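Side-chain contacts in ATP-dependent DNA helicase RecQ (Porphyromonas gingivalis, PDB 3IUO), which probably couples ATP hydrolysis to duplex DNA unwinding by 3'-5' translocation and is seen here as its C-terminal helical domain: residues Q27-K32 against D36-S41; S51-I56 against T61-D66; D66-E71 against I109-I114. All coordinates share one frame; numbering follows the deposited sequence.

The three contacts follow one another along an all-helical domain. Interaction 1 joins helix 15-30 to helix 35-41, interaction 2 folds the loop 61-66 back on helix 46-58, and interaction 3 sets helix 66-72 against helix 106-121. The centres of interactions 1 and 2 lie about 11 Å apart. Those of interactions 2 and 3 are about 10 Å apart, and those of interactions 1 and 3 about 13 Å. Ile29 of interaction 1 packs on Ile63, Ile65 and Val53 of interaction 2, whereas interactions 2 and 3 share Asp66 and are bridged by the Glu54-Arg110 salt bridge. The predicted helix-turn-helix unit, which holds interactions 1 and 2, is thereby tied to the C-terminal helix.

Interaction 1. Residues Q27-K32 against D36-S41; sequences QQIDRK and DDIAVS
Gln28 and Ile29, on the last turn of helix 15-30, receive the side chain of Ile38 from the short helix 35-41. Gln28 comes first: its aliphatic stem and the Ile38 side chain lie alongside and point opposite ways, with Gln28 CB 3.6 Å from Ile38 CD1. Its CG stands beside the backbone N (chi1 -77°), and from there the extended chain runs along Ile38 until the amide carbon CD of Gln28 lies 4.0 Å from Ile38 CG2. The amide end thus arrives next to Ser41. The Ser41 hydroxyl is turned back on its own helix, where OG donates a 2.7 Å hydrogen bond to Ile38 O, approaching well off the line of the C=O bond (C=O...donor angle 122°).

Ile29 lies roughly perpendicular to Ile38, its CG1 3.6 Å from Ile38 CD1. That terminal methyl therefore touches two consecutive residues of the first helix, the stem of Gln28 and the CG1 branch of Ile29. Beyond them the helix ends in a Schellman motif: Lys32, with positive phi, is its C-prime residue and its backbone N donates to Ile29 O at 2.9 Å, while Val33 N bonds to Gln28 O. This reversal begins the short connection to helix 35-41 and falls within the predicted helix-turn-helix domain. Ile38 also rests on Leu49 of helix 46-58 and on Val33, and Ile29 packs against Ile63 and Ile65 of the loop between helices 46-58 and 66-72 and against Tyr67 of helix 66-72, joining the contact to the interior of the bundle.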
ATOM      1  N   GLN B  27      12.480 -11.929  17.628  1.00 12.76           N
ATOM      2  CA  GLN B  27      13.034 -13.141  18.228  1.00 13.17           C
ATOM      3  C   GLN B  27      11.916 -14.079  18.667  1.00 12.94           C
ATOM      4  O   GLN B  27      12.010 -15.296  18.461  1.00 12.08           O
ATOM      5  CB  GLN B  27      13.949 -12.783  19.398  1.00 13.84           C
ATOM      6  CG  GLN B  27      15.233 -12.090  18.957  1.00 16.75           C
ATOM      7  CD  GLN B  27      16.097 -11.609  20.120  1.00 21.05           C
ATOM      8  OE1 GLN B  27      15.612 -11.404  21.241  1.00 24.17           O
ATOM      9  NE2 GLN B  27      17.382 -11.404  19.849  1.00 22.41           N
ATOM     10  N   GLN B  28      10.863 -13.509  19.267  1.00 12.60           N
ATOM     11  CA  GLN B  28       9.688 -14.283  19.680  1.00 12.62           C
ATOM     12  C   GLN B  28       9.025 -14.982  18.492  1.00 12.80           C
ATOM     13  O   GLN B  28       8.666 -16.162  18.568  1.00 13.66           O
ATOM     14  CB  GLN B  28       8.679 -13.415  20.438  1.00 13.09           C
ATOM     15  CG  GLN B  28       9.101 -13.139  21.888  1.00 13.84           C
ATOM     16  CD  GLN B  28       8.314 -11.992  22.487  1.00 12.90           C
ATOM     17  OE1 GLN B  28       8.319 -10.864  21.961  1.00 15.25           O
ATOM     18  NE2 GLN B  28       7.630 -12.262  23.580  1.00 18.63           N
ATOM     19  N   ILE B  29       8.898 -14.266  17.380  1.00 12.65           N
ATOM     20  CA  ILE B  29       8.252 -14.845  16.218  1.00 12.58           C
ATOM     21  C   ILE B  29       9.124 -15.962  15.674  1.00 12.49           C
ATOM     22  O   ILE B  29       8.619 -17.012  15.295  1.00 13.36           O
ATOM     23  CB  ILE B  29       7.958 -13.792  15.139  1.00 11.70           C
ATOM     24  CG1 ILE B  29       6.786 -12.882  15.589  1.00 10.70           C
ATOM     25  CG2 ILE B  29       7.622 -14.462  13.799  1.00 13.00           C
ATOM     26  CD1 ILE B  29       6.595 -11.634  14.737  1.00  8.72           C
ATOM     27  N   ASP B  30      10.441 -15.761  15.681  1.00 13.32           N
ATOM     28  CA  ASP B  30      11.356 -16.800  15.207  1.00 13.63           C
ATOM     29  C   ASP B  30      11.239 -18.061  16.056  1.00 13.48           C
ATOM     30  O   ASP B  30      11.402 -19.171  15.543  1.00 13.64           O
ATOM     31  CB  ASP B  30      12.801 -16.301  15.204  1.00 13.65           C
ATOM     32  CG  ASP B  30      13.754 -17.240  14.448  1.00 18.09           C
ATOM     33  OD1 ASP B  30      13.304 -18.091  13.648  1.00 23.94           O
ATOM     34  OD2 ASP B  30      14.980 -17.132  14.658  1.00 22.80           O
ATOM     35  N   ARG B  31      10.957 -17.862  17.345  1.00 13.68           N
ATOM     36  CA  ARG B  31      10.786 -18.960  18.307  1.00 13.97           C
ATOM     37  C   ARG B  31       9.353 -19.495  18.315  1.00 14.05           C
ATOM     38  O   ARG B  31       9.007 -20.313  19.166  1.00 13.94           O
ATOM     39  CB  ARG B  31      11.186 -18.543  19.734  1.00 14.04           C
ATOM     40  CG  ARG B  31      12.657 -18.158  19.908  1.00 17.18           C
ATOM     41  CD  ARG B  31      13.114 -18.055  21.368  1.00 21.42           C
ATOM     42  NE  ARG B  31      12.069 -17.640  22.316  1.00 24.84           N
ATOM     43  CZ  ARG B  31      11.892 -16.398  22.777  1.00 26.67           C
ATOM     44  NH1 ARG B  31      12.685 -15.401  22.390  1.00 26.52           N
ATOM     45  NH2 ARG B  31      10.915 -16.153  23.647  1.00 26.48           N
ATOM     46  N   LYS B  32       8.524 -19.034  17.383  1.00 13.69           N
ATOM     47  CA  LYS B  32       7.167 -19.558  17.196  1.00 13.48           C
ATOM     48  C   LYS B  32       6.255 -19.335  18.412  1.00 12.82           C
ATOM     49  O   LYS B  32       5.461 -20.209  18.788  1.00 13.13           O
ATOM     50  CB  LYS B  32       7.202 -21.042  16.776  1.00 14.15           C
ATOM     51  CG  LYS B  32       7.318 -21.323  15.280  1.00 16.72           C
ATOM     52  CD  LYS B  32       8.304 -20.461  14.502  1.00 18.24           C
ATOM     53  CE  LYS B  32       8.947 -21.258  13.348  1.00 19.61           C
ATOM     54  NZ  LYS B  32       8.833 -20.570  12.021  1.00 19.77           N
ATOM     55  N   ASP B  36      -0.713 -13.573  19.987  1.00 10.45           N
ATOM     56  CA  ASP B  36      -1.476 -13.065  21.119  1.00 11.28           C
ATOM     57  C   ASP B  36      -0.649 -13.162  22.425  1.00 11.36           C
ATOM     58  O   ASP B  36      -0.719 -12.270  23.273  1.00 11.95           O
ATOM     59  CB  ASP B  36      -2.881 -13.701  21.213  1.00 11.56           C
ATOM     60  CG  ASP B  36      -2.861 -15.229  21.198  1.00 12.90           C
ATOM     61  OD1 ASP B  36      -1.898 -15.854  20.690  1.00 13.67           O
ATOM     62  OD2 ASP B  36      -3.834 -15.815  21.703  1.00 12.91           O
ATOM     63  N   ASP B  37       0.172 -14.206  22.559  1.00 11.49           N
ATOM     64  CA  ASP B  37       1.096 -14.308  23.694  1.00 11.64           C
ATOM     65  C   ASP B  37       2.207 -13.260  23.635  1.00 11.00           C
ATOM     66  O   ASP B  37       2.594 -12.694  24.666  1.00 11.47           O
ATOM     67  CB  ASP B  37       1.695 -15.715  23.819  1.00 11.76           C
ATOM     68  CG  ASP B  37       0.669 -16.759  24.222  1.00 14.08           C
ATOM     69  OD1 ASP B  37      -0.441 -16.394  24.674  1.00 16.63           O
ATOM     70  OD2 ASP B  37       0.986 -17.961  24.089  1.00 17.69           O
ATOM     71  N   ILE B  38       2.703 -12.977  22.434  1.00 10.68           N
ATOM     72  CA  ILE B  38       3.671 -11.905  22.273  1.00 10.18           C
ATOM     73  C   ILE B  38       3.056 -10.560  22.730  1.00 10.84           C
ATOM     74  O   ILE B  38       3.682  -9.814  23.468  1.00 10.58           O
ATOM     75  CB  ILE B  38       4.183 -11.808  20.794  1.00  9.46           C
ATOM     76  CG1 ILE B  38       4.931 -13.084  20.394  1.00  9.69           C
ATOM     77  CG2 ILE B  38       5.075 -10.600  20.620  1.00  9.78           C
ATOM     78  CD1 ILE B  38       5.415 -13.106  18.922  1.00 10.78           C
ATOM     79  N   ALA B  39       1.830 -10.276  22.294  1.00 12.41           N
ATOM     80  CA  ALA B  39       1.114  -9.058  22.699  1.00 12.66           C
ATOM     81  C   ALA B  39       1.117  -8.914  24.214  1.00 13.77           C
ATOM     82  O   ALA B  39       1.574  -7.899  24.744  1.00 14.60           O
ATOM     83  CB  ALA B  39      -0.327  -9.089  22.185  1.00 13.39           C
ATOM     84  N   VAL B  40       0.637  -9.947  24.899  1.00 13.99           N
ATOM     85  CA  VAL B  40       0.502  -9.885  26.359  1.00 15.00           C
ATOM     86  C   VAL B  40       1.851  -9.670  27.041  1.00 15.14           C
ATOM     87  O   VAL B  40       1.952  -8.855  27.960  1.00 15.29           O
ATOM     88  CB  VAL B  40      -0.339 -11.063  26.960  1.00 15.37           C
ATOM     89  CG1 VAL B  40      -1.697 -11.169  26.262  1.00 14.60           C
ATOM     90  CG2 VAL B  40       0.407 -12.407  26.918  1.00 16.38           C
ATOM     91  N   SER B  41       2.893 -10.335  26.531  1.00 15.66           N
ATOM     92  CA  SER B  41       4.258 -10.199  27.073  1.00 15.89           C
ATOM     93  C   SER B  41       4.836  -8.780  26.982  1.00 15.56           C
ATOM     94  O   SER B  41       5.736  -8.431  27.736  1.00 15.18           O
ATOM     95  CB  SER B  41       5.217 -11.187  26.400  1.00 15.89           C
ATOM     96  OG  SER B  41       5.629 -10.725  25.129  1.00 17.67           O
TER

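Interaction 2. Residues S51-I56 against T61-D66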
ATOM      1  N   SER B  51       0.324  -3.549  14.728  1.00 10.08           N
ATOM      2  CA  SER B  51       0.986  -2.331  14.256  1.00 10.87           C
ATOM      3  C   SER B  51       2.502  -2.438  14.354  1.00 10.88           C
ATOM      4  O   SER B  51       3.216  -2.006  13.454  1.00  8.96           O
ATOM      5  CB  SER B  51       0.471  -1.115  14.980  1.00 11.79           C
ATOM      6  OG  SER B  51      -0.898  -0.909  14.683  1.00 13.54           O
ATOM      7  N   GLU B  52       2.992  -3.017  15.446  1.00 12.19           N
ATOM      8  CA  GLU B  52       4.444  -3.212  15.581  1.00 12.03           C
ATOM      9  C   GLU B  52       5.007  -4.212  14.571  1.00 11.96           C
ATOM     10  O   GLU B  52       6.069  -3.978  13.981  1.00 12.30           O
ATOM     11  CB  GLU B  52       4.803  -3.693  16.985  1.00 12.22           C
ATOM     12  CG  GLU B  52       4.366  -2.749  18.089  1.00 14.59           C
ATOM     13  CD  GLU B  52       5.143  -1.444  18.140  1.00 18.53           C
ATOM     14  OE1 GLU B  52       6.237  -1.352  17.543  1.00 21.31           O
ATOM     15  OE2 GLU B  52       4.669  -0.507  18.821  1.00 20.48           O
ATOM     16  N   VAL B  53       4.283  -5.301  14.344  1.00 11.15           N
ATOM     17  CA  VAL B  53       4.715  -6.318  13.350  1.00 12.41           C
ATOM     18  C   VAL B  53       4.689  -5.680  11.940  1.00 12.28           C
ATOM     19  O   VAL B  53       5.588  -5.905  11.146  1.00 12.87           O
ATOM     20  CB  VAL B  53       3.838  -7.567  13.428  1.00 12.97           C
ATOM     21  CG1 VAL B  53       4.160  -8.506  12.285  1.00 13.23           C
ATOM     22  CG2 VAL B  53       4.027  -8.253  14.780  1.00 12.22           C
ATOM     23  N   GLU B  54       3.685  -4.846  11.640  1.00 12.64           N
ATOM     24  CA  GLU B  54       3.696  -4.119  10.375  1.00 11.74           C
ATOM     25  C   GLU B  54       4.944  -3.219  10.204  1.00 11.34           C
ATOM     26  O   GLU B  54       5.605  -3.239   9.164  1.00 12.80           O
ATOM     27  CB  GLU B  54       2.415  -3.296  10.211  1.00 11.15           C
ATOM     28  CG  GLU B  54       1.215  -4.210   9.987  1.00 13.10           C
ATOM     29  CD  GLU B  54      -0.165  -3.573  10.253  1.00 13.97           C
ATOM     30  OE1 GLU B  54      -0.272  -2.466  10.823  1.00 13.78           O
ATOM     31  OE2 GLU B  54      -1.173  -4.220   9.922  1.00 14.92           O
ATOM     32  N   THR B  55       5.263  -2.448  11.241  1.00 11.33           N
ATOM     33  CA  THR B  55       6.460  -1.606  11.236  1.00 11.83           C
ATOM     34  C   THR B  55       7.722  -2.445  10.919  1.00 12.45           C
ATOM     35  O   THR B  55       8.554  -2.081  10.042  1.00 12.31           O
ATOM     36  CB  THR B  55       6.573  -0.877  12.570  1.00 12.70           C
ATOM     37  OG1 THR B  55       5.467   0.039  12.705  1.00 13.53           O
ATOM     38  CG2 THR B  55       7.877  -0.115  12.631  1.00 13.21           C
ATOM     39  N   ILE B  56       7.819  -3.587  11.588  1.00 11.03           N
ATOM     40  CA  ILE B  56       8.933  -4.522  11.360  1.00 11.80           C
ATOM     41  C   ILE B  56       8.996  -4.980   9.892  1.00 11.04           C
ATOM     42  O   ILE B  56      10.055  -4.963   9.245  1.00 12.04           O
ATOM     43  CB  ILE B  56       8.795  -5.732  12.307  1.00 11.71           C
ATOM     44  CG1 ILE B  56       9.120  -5.294  13.729  1.00 11.96           C
ATOM     45  CG2 ILE B  56       9.697  -6.932  11.869  1.00 12.51           C
ATOM     46  CD1 ILE B  56       8.600  -6.297  14.782  1.00 13.12           C
ATOM     47  N   THR B  61      12.308  -6.751   7.404  1.00 11.04           N
ATOM     48  CA  THR B  61      12.565  -8.022   8.108  1.00 10.52           C
ATOM     49  C   THR B  61      11.633  -9.098   7.592  1.00 10.91           C
ATOM     50  O   THR B  61      10.418  -8.911   7.585  1.00 11.11           O
ATOM     51  CB  THR B  61      12.375  -7.842   9.639  1.00 12.26           C
ATOM     52  OG1 THR B  61      13.261  -6.797  10.083  1.00 15.76           O
ATOM     53  CG2 THR B  61      12.684  -9.116  10.412  1.00 13.03           C
ATOM     54  N   ARG B  62      12.213 -10.198   7.128  1.00  7.39           N
ATOM     55  CA  ARG B  62      11.428 -11.323   6.630  1.00  7.50           C
ATOM     56  C   ARG B  62      10.958 -12.193   7.778  1.00  8.78           C
ATOM     57  O   ARG B  62      11.618 -13.144   8.165  1.00 12.41           O
ATOM     58  CB  ARG B  62      12.241 -12.141   5.598  1.00  6.29           C
ATOM     59  CG  ARG B  62      11.367 -13.142   4.835  1.00  5.36           C
ATOM     60  CD  ARG B  62      12.213 -13.903   3.785  1.00  4.68           C
ATOM     61  NE  ARG B  62      11.360 -14.844   3.031  1.00  3.96           N
ATOM     62  CZ  ARG B  62      10.744 -14.566   1.879  1.00  2.53           C
ATOM     63  NH1 ARG B  62      10.864 -13.376   1.270  1.00  4.27           N
ATOM     64  NH2 ARG B  62       9.983 -15.533   1.333  1.00  2.00           N
ATOM     65  N   ILE B  63       9.798 -11.895   8.303  1.00  9.53           N
ATOM     66  CA  ILE B  63       9.251 -12.726   9.378  1.00 10.78           C
ATOM     67  C   ILE B  63       8.290 -13.756   8.817  1.00 10.70           C
ATOM     68  O   ILE B  63       7.606 -13.510   7.783  1.00 12.43           O
ATOM     69  CB  ILE B  63       8.530 -11.887  10.424  1.00 11.60           C
ATOM     70  CG1 ILE B  63       7.413 -11.074   9.769  1.00 13.07           C
ATOM     71  CG2 ILE B  63       9.521 -10.957  11.149  1.00 13.57           C
ATOM     72  CD1 ILE B  63       6.437 -10.507  10.797  1.00 14.27           C
ATOM     73  N   ASN B  64       8.190 -14.877   9.525  1.00  9.97           N
ATOM     74  CA  ASN B  64       7.229 -15.862   9.150  1.00  9.51           C
ATOM     75  C   ASN B  64       6.242 -16.135  10.258  1.00  9.04           C
ATOM     76  O   ASN B  64       6.610 -16.632  11.309  1.00  8.38           O
ATOM     77  CB  ASN B  64       7.898 -17.155   8.690  1.00  9.97           C
ATOM     78  CG  ASN B  64       6.916 -18.013   7.920  1.00 13.39           C
ATOM     79  OD1 ASN B  64       5.970 -18.533   8.488  1.00 12.83           O
ATOM     80  ND2 ASN B  64       7.080 -18.071   6.598  1.00 17.91           N
ATOM     81  N   ILE B  65       4.974 -15.807  10.003  1.00  8.47           N
ATOM     82  CA  ILE B  65       3.912 -16.050  10.996  1.00  9.01           C
ATOM     83  C   ILE B  65       2.917 -17.154  10.592  1.00  9.52           C
ATOM     84  O   ILE B  65       1.788 -17.186  11.090  1.00  9.60           O
ATOM     85  CB  ILE B  65       3.159 -14.724  11.365  1.00  8.42           C
ATOM     86  CG1 ILE B  65       2.519 -14.085  10.136  1.00  7.05           C
ATOM     87  CG2 ILE B  65       4.139 -13.727  12.010  1.00  8.93           C
ATOM     88  CD1 ILE B  65       1.383 -13.101  10.471  1.00  9.57           C
ATOM     89  N   ASP B  66       3.316 -18.015   9.657  1.00 10.14           N
ATOM     90  CA  ASP B  66       2.448 -19.122   9.205  1.00 11.16           C
ATOM     91  C   ASP B  66       2.011 -20.003  10.357  1.00 11.20           C
ATOM     92  O   ASP B  66       0.856 -20.435  10.385  1.00 11.57           O
ATOM     93  CB  ASP B  66       3.143 -20.022   8.178  1.00 10.86           C
ATOM     94  CG  ASP B  66       3.397 -19.333   6.856  1.00 14.14           C
ATOM     95  OD1 ASP B  66       2.876 -18.216   6.638  1.00 14.16           O
ATOM     96  OD2 ASP B  66       4.134 -19.925   6.029  1.00 14.79           O
TER
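The predicted helix-turn-helix domain closes part of its hydrophobic interior here, where Val53 and Ile56 of helix 46-58 meet Thr61 and Ile63 of the loop that doubles back beside it. Nearest to the bend, Thr61 CB leans on Ile56 CG2 at 3.6 Å. Thr61 CG2 approaches Ile56 CG2 at 4.0 Å. The Ile56 methyl is turned to the loop because CG2 is anti to the backbone N, with CG1 beside that N (chi1 -72°). A weak, long backbone bond from Thr61 N to Ile56 O, 3.4 Å, adds a polar link at this end; Ile56 O also accepts from the Ser59 hydroxyl.

Ile63 reaches the helix with two branches. Its CG2 lies 4.1 Å from Ile56 CG2, while Ile63 CD1 runs up against Val53 CG1 at 3.4 Å, tighter than usual for two methyls. The CG1 branch of Ile63 sits between its own backbone N and carbonyl carbon (chi1 57°), which carries CD1 to the valine one helical turn before Ile56. The loop has no regular strand structure; it leads from helix 46-58 into helix 66-72. Its far end is set by an Asx turn: Asn64 OD1 accepts from Asp66 N at 2.9 Å, and Ile65 takes the N-cap position of the next helix. Ile114 of helix 106-121 touches both Val53 and Ile63, and Ser118 of the same helix bonds to Ile63 O. From helix 15-30, Val26 packs on Ile56.

Interaction 3. Residues D66-E71 against I109-I114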
ATOM      1  N   ASP B  66       3.316 -18.015   9.657  1.00 10.14           N
ATOM      2  CA  ASP B  66       2.448 -19.122   9.205  1.00 11.16           C
ATOM      3  C   ASP B  66       2.011 -20.003  10.357  1.00 11.20           C
ATOM      4  O   ASP B  66       0.856 -20.435  10.385  1.00 11.57           O
ATOM      5  CB  ASP B  66       3.143 -20.022   8.178  1.00 10.86           C
ATOM      6  CG  ASP B  66       3.397 -19.333   6.856  1.00 14.14           C
ATOM      7  OD1 ASP B  66       2.876 -18.216   6.638  1.00 14.16           O
ATOM      8  OD2 ASP B  66       4.134 -19.925   6.029  1.00 14.79           O
ATOM      9  N   TYR B  67       2.912 -20.259  11.310  1.00 11.32           N
ATOM     10  CA  TYR B  67       2.607 -21.122  12.450  1.00 11.49           C
ATOM     11  C   TYR B  67       1.387 -20.610  13.221  1.00 11.37           C
ATOM     12  O   TYR B  67       0.578 -21.388  13.702  1.00 10.87           O
ATOM     13  CB  TYR B  67       3.817 -21.202  13.378  1.00 11.03           C
ATOM     14  CG  TYR B  67       4.145 -19.921  14.109  1.00 11.23           C
ATOM     15  CD1 TYR B  67       3.655 -19.678  15.388  1.00 12.18           C
ATOM     16  CD2 TYR B  67       4.959 -18.947  13.519  1.00 10.88           C
ATOM     17  CE1 TYR B  67       3.956 -18.503  16.062  1.00 13.14           C
ATOM     18  CE2 TYR B  67       5.266 -17.760  14.182  1.00 10.08           C
ATOM     19  CZ  TYR B  67       4.752 -17.543  15.444  1.00 11.40           C
ATOM     20  OH  TYR B  67       5.073 -16.382  16.104  1.00 10.48           O
ATOM     21  N   PHE B  68       1.262 -19.292  13.326  1.00 10.69           N
ATOM     22  CA  PHE B  68       0.155 -18.688  14.049  1.00 10.24           C
ATOM     23  C   PHE B  68      -1.110 -18.605  13.191  1.00 10.67           C
ATOM     24  O   PHE B  68      -2.193 -18.991  13.635  1.00 10.14           O
ATOM     25  CB  PHE B  68       0.572 -17.323  14.612  1.00 10.90           C
ATOM     26  CG  PHE B  68      -0.544 -16.573  15.296  1.00  9.37           C
ATOM     27  CD1 PHE B  68      -0.917 -16.889  16.593  1.00  9.36           C
ATOM     28  CD2 PHE B  68      -1.206 -15.537  14.637  1.00  9.39           C
ATOM     29  CE1 PHE B  68      -1.942 -16.190  17.234  1.00  8.71           C
ATOM     30  CE2 PHE B  68      -2.215 -14.841  15.255  1.00  8.38           C
ATOM     31  CZ  PHE B  68      -2.595 -15.168  16.567  1.00 10.52           C
ATOM     32  N   ILE B  69      -0.973 -18.113  11.966  1.00  9.60           N
ATOM     33  CA  ILE B  69      -2.111 -18.017  11.042  1.00 10.60           C
ATOM     34  C   ILE B  69      -2.760 -19.386  10.844  1.00 10.64           C
ATOM     35  O   ILE B  69      -3.986 -19.514  10.946  1.00 11.21           O
ATOM     36  CB  ILE B  69      -1.700 -17.428   9.687  1.00 10.38           C
ATOM     37  CG1 ILE B  69      -1.337 -15.947   9.871  1.00 10.03           C
ATOM     38  CG2 ILE B  69      -2.799 -17.660   8.626  1.00 10.25           C
ATOM     39  CD1 ILE B  69      -0.902 -15.305   8.611  1.00  8.16           C
ATOM     40  N   ASN B  70      -1.940 -20.405  10.582  1.00 10.60           N
ATOM     41  CA  ASN B  70      -2.451 -21.771  10.390  1.00 11.36           C
ATOM     42  C   ASN B  70      -3.164 -22.359  11.620  1.00 11.30           C
ATOM     43  O   ASN B  70      -4.051 -23.213  11.485  1.00 11.25           O
ATOM     44  CB  ASN B  70      -1.321 -22.702   9.932  1.00 12.29           C
ATOM     45  CG  ASN B  70      -0.739 -22.307   8.573  1.00 13.45           C
ATOM     46  OD1 ASN B  70      -1.417 -21.722   7.724  1.00 16.48           O
ATOM     47  ND2 ASN B  70       0.536 -22.620   8.372  1.00 16.18           N
ATOM     48  N   GLU B  71      -2.770 -21.907  12.806  1.00 11.52           N
ATOM     49  CA  GLU B  71      -3.379 -22.360  14.060  1.00 11.21           C
ATOM     50  C   GLU B  71      -4.719 -21.662  14.295  1.00 10.87           C
ATOM     51  O   GLU B  71      -5.693 -22.300  14.683  1.00 10.70           O
ATOM     52  CB  GLU B  71      -2.439 -22.092  15.246  1.00 11.66           C
ATOM     53  N   ILE B 109      -7.407  -9.707   7.836  1.00 12.74           N
ATOM     54  CA  ILE B 109      -6.835  -9.083   6.653  1.00 12.03           C
ATOM     55  C   ILE B 109      -5.442  -8.560   6.973  1.00 12.33           C
ATOM     56  O   ILE B 109      -4.511  -8.771   6.174  1.00 11.77           O
ATOM     57  CB  ILE B 109      -7.737  -7.960   6.099  1.00 12.12           C
ATOM     58  CG1 ILE B 109      -9.030  -8.557   5.532  1.00 11.33           C
ATOM     59  CG2 ILE B 109      -6.987  -7.184   5.014  1.00 12.10           C
ATOM     60  CD1 ILE B 109     -10.097  -7.514   5.237  1.00 11.40           C
ATOM     61  N   ARG B 110      -5.288  -7.907   8.131  1.00 12.07           N
ATOM     62  CA  ARG B 110      -3.963  -7.448   8.550  1.00 12.07           C
ATOM     63  C   ARG B 110      -2.940  -8.585   8.686  1.00 12.34           C
ATOM     64  O   ARG B 110      -1.788  -8.436   8.259  1.00 11.65           O
ATOM     65  CB  ARG B 110      -4.016  -6.638   9.845  1.00 11.94           C
ATOM     66  CG  ARG B 110      -4.702  -5.318   9.629  1.00 12.11           C
ATOM     67  CD  ARG B 110      -4.896  -4.594  10.945  1.00 13.37           C
ATOM     68  NE  ARG B 110      -3.648  -3.985  11.413  1.00 12.53           N
ATOM     69  CZ  ARG B 110      -3.511  -3.368  12.577  1.00 13.09           C
ATOM     70  NH1 ARG B 110      -4.520  -3.320  13.441  1.00 11.71           N
ATOM     71  NH2 ARG B 110      -2.363  -2.795  12.900  1.00 12.96           N
ATOM     72  N   LEU B 111      -3.338  -9.715   9.290  1.00 10.23           N
ATOM     73  CA  LEU B 111      -2.449 -10.866   9.430  1.00 11.59           C
ATOM     74  C   LEU B 111      -1.980 -11.395   8.080  1.00 11.06           C
ATOM     75  O   LEU B 111      -0.791 -11.686   7.894  1.00 11.59           O
ATOM     76  CB  LEU B 111      -3.139 -11.987  10.223  1.00 10.56           C
ATOM     77  CG  LEU B 111      -3.171 -11.731  11.738  1.00 11.71           C
ATOM     78  CD1 LEU B 111      -4.098 -12.755  12.448  1.00 10.24           C
ATOM     79  CD2 LEU B 111      -1.766 -11.803  12.394  1.00 10.68           C
ATOM     80  N   VAL B 112      -2.908 -11.573   7.148  1.00 11.71           N
ATOM     81  CA  VAL B 112      -2.532 -12.164   5.878  1.00 10.60           C
ATOM     82  C   VAL B 112      -1.684 -11.167   5.101  1.00 11.23           C
ATOM     83  O   VAL B 112      -0.780 -11.596   4.387  1.00 11.14           O
ATOM     84  CB  VAL B 112      -3.745 -12.634   5.057  1.00 11.20           C
ATOM     85  CG1 VAL B 112      -3.317 -13.255   3.719  1.00 12.79           C
ATOM     86  CG2 VAL B 112      -4.499 -13.661   5.868  1.00  9.50           C
ATOM     87  N   ARG B 113      -1.984  -9.874   5.248  1.00 11.10           N
ATOM     88  CA  ARG B 113      -1.217  -8.824   4.569  1.00 10.72           C
ATOM     89  C   ARG B 113       0.247  -8.842   5.074  1.00 12.35           C
ATOM     90  O   ARG B 113       1.165  -8.688   4.276  1.00 12.73           O
ATOM     91  CB  ARG B 113      -1.888  -7.479   4.832  1.00 10.45           C
ATOM     92  CG  ARG B 113      -1.180  -6.278   4.197  1.00 10.12           C
ATOM     93  CD  ARG B 113      -1.965  -5.007   4.380  1.00  9.23           C
ATOM     94  NE  ARG B 113      -1.222  -3.850   3.844  1.00  9.96           N
ATOM     95  CZ  ARG B 113      -0.380  -3.126   4.562  1.00 10.49           C
ATOM     96  NH1 ARG B 113      -0.153  -3.440   5.837  1.00 12.33           N
ATOM     97  NH2 ARG B 113       0.259  -2.115   3.994  1.00 10.28           N
ATOM     98  N   ILE B 114       0.448  -9.035   6.372  1.00 12.12           N
ATOM     99  CA  ILE B 114       1.831  -9.205   6.923  1.00 11.77           C
ATOM    100  C   ILE B 114       2.541 -10.355   6.244  1.00 11.85           C
ATOM    101  O   ILE B 114       3.683 -10.217   5.782  1.00 12.62           O
ATOM    102  CB  ILE B 114       1.809  -9.374   8.460  1.00 11.94           C
ATOM    103  CG1 ILE B 114       1.448  -8.022   9.108  1.00 12.34           C
ATOM    104  CG2 ILE B 114       3.118  -9.957   9.006  1.00 13.13           C
ATOM    105  CD1 ILE B 114       0.854  -8.180  10.499  1.00 12.03           C
TER
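Leu111, Ile69 and Phe68 form the buried join between helix 66-72 and helix 106-121, a pair of helices that run roughly antiparallel in this all-helical domain. The N-to-C directions of the two short segments make an angle of 145°, and their axes come no nearer than 10.8 Å. No hydrogen bond links the segments, so apolar contact carries the join.

Ile69 points at the other helix and presses its terminal methyl against the backbone as much as against a side chain: Ile69 CD1 lies 3.7 Å from Leu111 O. Ile69 CD1 is also 4.3 Å from Leu111 CB, and Val112 adds a looser contact alongside. Leu78 and Ile81 of helix 75-87 also pack on Ile69 and Val112 respectively.

Leu111 is shared between the two neighbours on helix 66-72, its backbone and CB serving Ile69 and its branched end serving Phe68. Leu35 and Leu50, from two other helices, also touch it, so the leucine lies where several helices converge. At the start of helix 66-72, Asp66 forms a salt bridge with Lys115 of helix 106-121.

With chi1 at 176°, the ring swings away from the Phe68 backbone N, which brings CE2 to the leucine methyls. The Phe68 and Leu111 side chains run roughly perpendicular to one another, and Leu111 CD1 meets the ring at its edge, near the ring plane, 4.0 Å from Phe68 CE2.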